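Local coordinates for protein Vlm2 (Streptomyces tsusimaensis, PDB 6ECB) that probably releases the finished chain as the terminal thioesterase domain of a non-ribosomal peptide synthetase that makes the depsipeptide valinomycin, at residues A47-R59 / R199-F212. Sequence-based numbering, arbitrary orientation.
Sequences AGGTVLGYIELAR and RVSAFLSEDYLDRF
T50 meets Y208 and F212 where the loop after strand 40-44 of this alpha/beta-hydrolase fold packs against helix 206-220, which lies in the long insertion between strands 134-137 and 237-241, as lids do in this family. T50 suits its place because each branch has work: OG1, turned anti to the backbone N (chi1 -175°), accepts from L52 N in an ST turn and donates to Y208 OH at 2.7 Å, in the plane of the ring, while CG2 lies 3.5 Å from F212 CE1. Y208 OH also bonds E71. A valine here would probably leave Y208 OH and L52 N without this partner. G48 fits because any side chain would run into F212. Beside them L52 and I55 press on the rim of the F203 ring, with L52 CB 3.6 Å from F203 CZ; L52 CD2 also reaches L204 CD2.

The solvent side is looser, and R199 is poorly ordered. Flexible, charged chains suit it: E56 bridges R59 and R199, its charge probably easing the closeness of the two guanidiniums. R199 CD lies over the R59 guanidinium face, whereas R199 NH1 approaches E56 OE2 from above the carboxylate plane, 2.8 Å away with an N-H...O angle of 131°.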
loop_
_atom_site.group_PDB
_atom_site.type_symbol
_atom_site.label_atom_id
_atom_site.label_comp_id
_atom_site.label_asym_id
_atom_site.label_seq_id
_atom_site.Cartn_x
_atom_site.Cartn_y
_atom_site.Cartn_z
ATOM N N ALA A 47 0.174 1.945 -6.244
ATOM C CA ALA A 47 0.339 2.860 -7.378
ATOM C C ALA A 47 -0.181 4.230 -7.000
ATOM O O ALA A 47 -1.297 4.372 -6.477
ATOM C CB ALA A 47 -0.391 2.336 -8.604
ATOM N N GLY A 48 0.624 5.257 -7.278
ATOM C CA GLY A 48 0.306 6.627 -6.908
ATOM C C GLY A 48 1.125 7.143 -5.739
ATOM O O GLY A 48 1.210 8.376 -5.540
ATOM N N GLY A 49 1.718 6.240 -4.955
ATOM C CA GLY A 49 2.747 6.617 -4.014
ATOM C C GLY A 49 2.280 7.161 -2.687
ATOM O O GLY A 49 3.122 7.618 -1.915
ATOM N N THR A 50 0.980 7.153 -2.418
ATOM C CA THR A 50 0.440 7.723 -1.194
ATOM C C THR A 50 0.279 6.655 -0.124
ATOM O O THR A 50 0.070 5.479 -0.434
ATOM C CB THR A 50 -0.911 8.392 -1.458
ATOM O OG1 THR A 50 -1.375 9.046 -0.279
ATOM C CG2 THR A 50 -1.963 7.389 -1.890
ATOM N N VAL A 51 0.348 7.115 1.136
ATOM C CA VAL A 51 0.060 6.309 2.328
ATOM C C VAL A 51 -1.410 6.375 2.728
ATOM O O VAL A 51 -1.842 5.646 3.637
ATOM C CB VAL A 51 0.908 6.795 3.531
ATOM C CG1 VAL A 51 2.367 6.912 3.182
ATOM C CG2 VAL A 51 0.404 8.137 4.040
ATOM N N LEU A 52 -2.201 7.216 2.081
ATOM C CA LEU A 52 -3.508 7.522 2.645
ATOM C C LEU A 52 -4.439 6.318 2.684
ATOM O O LEU A 52 -5.287 6.249 3.586
ATOM C CB LEU A 52 -4.111 8.683 1.884
ATOM C CG LEU A 52 -4.801 8.485 0.564
ATOM C CD1 LEU A 52 -6.256 8.069 0.769
ATOM C CD2 LEU A 52 -4.717 9.847 -0.140
ATOM N N GLY A 53 -4.258 5.336 1.798
ATOM C CA GLY A 53 -5.065 4.127 1.795
ATOM C C GLY A 53 -4.866 3.228 3.001
ATOM O O GLY A 53 -5.678 2.320 3.206
ATOM N N TYR A 54 -3.816 3.463 3.791
ATOM C CA TYR A 54 -3.550 2.685 5.001
ATOM C C TYR A 54 -4.022 3.363 6.280
ATOM O O TYR A 54 -3.879 2.778 7.365
ATOM C CB TYR A 54 -2.060 2.416 5.132
ATOM C CG TYR A 54 -1.453 1.664 3.977
ATOM C CD1 TYR A 54 -1.769 0.333 3.733
ATOM C CD2 TYR A 54 -0.528 2.276 3.156
ATOM C CE1 TYR A 54 -1.180 -0.371 2.696
ATOM C CE2 TYR A 54 0.063 1.577 2.099
ATOM C CZ TYR A 54 -0.282 0.264 1.877
ATOM O OH TYR A 54 0.303 -0.468 0.850
ATOM N N ILE A 55 -4.564 4.583 6.196
ATOM C CA ILE A 55 -4.868 5.328 7.411
ATOM C C ILE A 55 -5.932 4.617 8.224
ATOM O O ILE A 55 -5.825 4.511 9.450
ATOM C CB ILE A 55 -5.275 6.774 7.077
ATOM C CG1 ILE A 55 -4.029 7.550 6.634
ATOM C CG2 ILE A 55 -5.934 7.444 8.276
ATOM C CD1 ILE A 55 -4.377 8.861 5.937
ATOM N N GLU A 56 -6.986 4.134 7.567
ATOM C CA GLU A 56 -8.055 3.487 8.321
ATOM C C GLU A 56 -7.558 2.209 8.984
ATOM O O GLU A 56 -7.877 1.952 10.156
ATOM C CB GLU A 56 -9.249 3.187 7.420
ATOM C CG GLU A 56 -10.117 4.375 7.104
ATOM C CD GLU A 56 -10.584 5.155 8.363
ATOM O OE1 GLU A 56 -11.139 4.544 9.309
ATOM O OE2 GLU A 56 -10.364 6.390 8.396
ATOM N N LEU A 57 -6.750 1.419 8.275
ATOM C CA LEU A 57 -6.180 0.218 8.862
ATOM C C LEU A 57 -5.345 0.580 10.075
ATOM O O LEU A 57 -5.496 -0.006 11.155
ATOM C CB LEU A 57 -5.334 -0.528 7.823
ATOM C CG LEU A 57 -4.608 -1.762 8.342
ATOM C CD1 LEU A 57 -5.553 -2.822 8.881
ATOM C CD2 LEU A 57 -3.711 -2.351 7.246
ATOM N N ALA A 58 -4.487 1.577 9.922
ATOM C CA ALA A 58 -3.618 1.979 11.022
ATOM C C ALA A 58 -4.423 2.417 12.232
ATOM O O ALA A 58 -4.029 2.136 13.371
ATOM C CB ALA A 58 -2.690 3.103 10.573
ATOM N N ARG A 59 -5.575 3.083 12.015
ATOM C CA ARG A 59 -6.376 3.536 13.136
ATOM C C ARG A 59 -7.060 2.387 13.860
ATOM O O ARG A 59 -7.438 2.554 15.022
ATOM C CB ARG A 59 -7.445 4.540 12.678
ATOM C CG ARG A 59 -6.886 5.903 12.306
ATOM C CD ARG A 59 -7.945 6.971 12.589
ATOM N NE ARG A 59 -9.172 6.643 11.880
ATOM C CZ ARG A 59 -10.373 7.132 12.160
ATOM N NH1 ARG A 59 -11.409 6.751 11.429
ATOM N NH2 ARG A 59 -10.549 7.999 13.152
ATOM N N ARG A 199 -8.414 13.359 8.978
ATOM C CA ARG A 199 -7.484 12.270 8.694
ATOM C C ARG A 199 -6.632 12.565 7.462
ATOM O O ARG A 199 -5.490 12.102 7.377
ATOM C CB ARG A 199 -8.264 10.967 8.495
ATOM C CG ARG A 199 -9.008 10.444 9.745
ATOM C CD ARG A 199 -10.071 9.403 9.384
ATOM N NE ARG A 199 -11.295 10.000 8.837
ATOM C CZ ARG A 199 -12.435 9.341 8.612
ATOM N NH1 ARG A 199 -12.542 8.047 8.892
ATOM N NH2 ARG A 199 -13.486 9.985 8.110
ATOM N N VAL A 200 -7.161 13.324 6.498
ATOM C CA VAL A 200 -6.457 13.532 5.238
ATOM C C VAL A 200 -6.343 14.996 4.824
ATOM O O VAL A 200 -5.567 15.304 3.921
ATOM C CB VAL A 200 -7.139 12.732 4.110
ATOM C CG1 VAL A 200 -7.217 11.265 4.482
ATOM C CG2 VAL A 200 -8.538 13.295 3.832
ATOM N N SER A 201 -7.098 15.911 5.432
ATOM C CA SER A 201 -7.106 17.294 4.949
ATOM C C SER A 201 -5.737 17.955 5.058
ATOM O O SER A 201 -5.475 18.934 4.353
ATOM C CB SER A 201 -8.137 18.113 5.722
ATOM O OG SER A 201 -7.760 18.248 7.074
ATOM N N ALA A 202 -4.861 17.432 5.915
ATOM C CA ALA A 202 -3.549 18.035 6.111
ATOM C C ALA A 202 -2.739 18.023 4.824
ATOM O O ALA A 202 -1.994 18.970 4.541
ATOM C CB ALA A 202 -2.796 17.291 7.214
ATOM N N PHE A 203 -2.868 16.956 4.031
ATOM C CA PHE A 203 -2.062 16.809 2.831
ATOM C C PHE A 203 -2.840 16.675 1.527
ATOM O O PHE A 203 -2.260 16.932 0.471
ATOM C CB PHE A 203 -1.145 15.590 2.966
ATOM C CG PHE A 203 -1.883 14.300 3.119
ATOM C CD1 PHE A 203 -2.265 13.579 2.011
ATOM C CD2 PHE A 203 -2.204 13.808 4.381
ATOM C CE1 PHE A 203 -2.942 12.378 2.140
ATOM C CE2 PHE A 203 -2.880 12.594 4.517
ATOM C CZ PHE A 203 -3.253 11.886 3.398
ATOM N N LEU A 204 -4.117 16.299 1.553
ATOM C CA LEU A 204 -4.831 15.992 0.310
ATOM C C LEU A 204 -5.434 17.265 -0.297
ATOM O O LEU A 204 -6.644 17.492 -0.328
ATOM C CB LEU A 204 -5.873 14.915 0.567
ATOM C CG LEU A 204 -6.638 14.340 -0.622
ATOM C CD1 LEU A 204 -5.908 14.491 -1.932
ATOM C CD2 LEU A 204 -6.930 12.881 -0.339
ATOM N N SER A 205 -4.542 18.080 -0.848
ATOM C CA SER A 205 -4.878 19.308 -1.546
ATOM C C SER A 205 -5.147 19.039 -3.028
ATOM O O SER A 205 -4.938 17.934 -3.530
ATOM C CB SER A 205 -3.725 20.288 -1.432
ATOM O OG SER A 205 -2.572 19.645 -1.950
ATOM N N GLU A 206 -5.590 20.082 -3.734
ATOM C CA GLU A 206 -5.750 19.979 -5.186
ATOM C C GLU A 206 -4.443 19.552 -5.847
ATOM O O GLU A 206 -4.425 18.674 -6.721
ATOM C CB GLU A 206 -6.225 21.316 -5.753
ATOM C CG GLU A 206 -6.418 21.295 -7.258
ATOM C CD GLU A 206 -6.754 22.664 -7.817
ATOM O OE1 GLU A 206 -7.232 23.518 -7.043
ATOM O OE2 GLU A 206 -6.518 22.881 -9.026
ATOM N N ASP A 207 -3.333 20.147 -5.415
ATOM C CA ASP A 207 -2.027 19.815 -5.974
ATOM C C ASP A 207 -1.620 18.376 -5.660
ATOM O O ASP A 207 -1.085 17.669 -6.521
ATOM C CB ASP A 207 -1.002 20.793 -5.421
ATOM C CG ASP A 207 0.340 20.631 -6.053
ATOM O OD1 ASP A 207 0.442 20.906 -7.268
ATOM O OD2 ASP A 207 1.282 20.225 -5.332
ATOM N N TYR A 208 -1.825 17.931 -4.418
ATOM C CA TYR A 208 -1.488 16.564 -4.059
ATOM C C TYR A 208 -2.284 15.571 -4.889
ATOM O O TYR A 208 -1.753 14.553 -5.346
ATOM C CB TYR A 208 -1.766 16.343 -2.567
ATOM C CG TYR A 208 -1.309 15.026 -2.031
ATOM C CD1 TYR A 208 -0.069 14.887 -1.417
ATOM C CD2 TYR A 208 -2.117 13.900 -2.118
ATOM C CE1 TYR A 208 0.343 13.683 -0.912
ATOM C CE2 TYR A 208 -1.714 12.704 -1.624
ATOM C CZ TYR A 208 -0.475 12.596 -1.027
ATOM O OH TYR A 208 -0.092 11.402 -0.548
ATOM N N LEU A 209 -3.573 15.829 -5.062
ATOM C CA LEU A 209 -4.404 14.913 -5.832
ATOM C C LEU A 209 -3.904 14.799 -7.267
ATOM O O LEU A 209 -3.853 13.702 -7.838
ATOM C CB LEU A 209 -5.853 15.407 -5.802
ATOM C CG LEU A 209 -6.855 14.609 -6.625
ATOM C CD1 LEU A 209 -6.921 13.163 -6.157
ATOM C CD2 LEU A 209 -8.222 15.277 -6.545
ATOM N N ASP A 210 -3.577 15.936 -7.878
ATOM C CA ASP A 210 -3.029 15.920 -9.230
ATOM C C ASP A 210 -1.753 15.095 -9.292
ATOM O O ASP A 210 -1.573 14.263 -10.193
ATOM C CB ASP A 210 -2.766 17.359 -9.676
ATOM C CG ASP A 210 -2.346 17.438 -11.123
ATOM O OD1 ASP A 210 -3.198 17.131 -11.985
ATOM O OD2 ASP A 210 -1.175 17.791 -11.399
ATOM N N ARG A 211 -0.866 15.284 -8.321
ATOM C CA ARG A 211 0.403 14.570 -8.348
ATOM C C ARG A 211 0.188 13.087 -8.120
ATOM O O ARG A 211 0.830 12.249 -8.755
ATOM C CB ARG A 211 1.348 15.151 -7.305
ATOM C CG ARG A 211 1.821 16.567 -7.630
ATOM C CD ARG A 211 2.550 17.172 -6.431
ATOM N NE ARG A 211 2.987 18.549 -6.696
ATOM C CZ ARG A 211 4.228 18.906 -7.016
ATOM N NH1 ARG A 211 5.188 18.000 -7.107
ATOM N NH2 ARG A 211 4.512 20.182 -7.243
ATOM N N PHE A 212 -0.747 12.746 -7.234
ATOM C CA PHE A 212 -1.071 11.350 -6.996
ATOM C C PHE A 212 -1.610 10.695 -8.264
ATOM O O PHE A 212 -1.205 9.584 -8.623
ATOM C CB PHE A 212 -2.101 11.229 -5.859
ATOM C CG PHE A 212 -2.794 9.903 -5.861
ATOM C CD1 PHE A 212 -2.208 8.824 -5.265
ATOM C CD2 PHE A 212 -4.005 9.738 -6.522
ATOM C CE1 PHE A 212 -2.803 7.595 -5.304
ATOM C CE2 PHE A 212 -4.617 8.501 -6.573
ATOM C CZ PHE A 212 -4.025 7.436 -5.961
#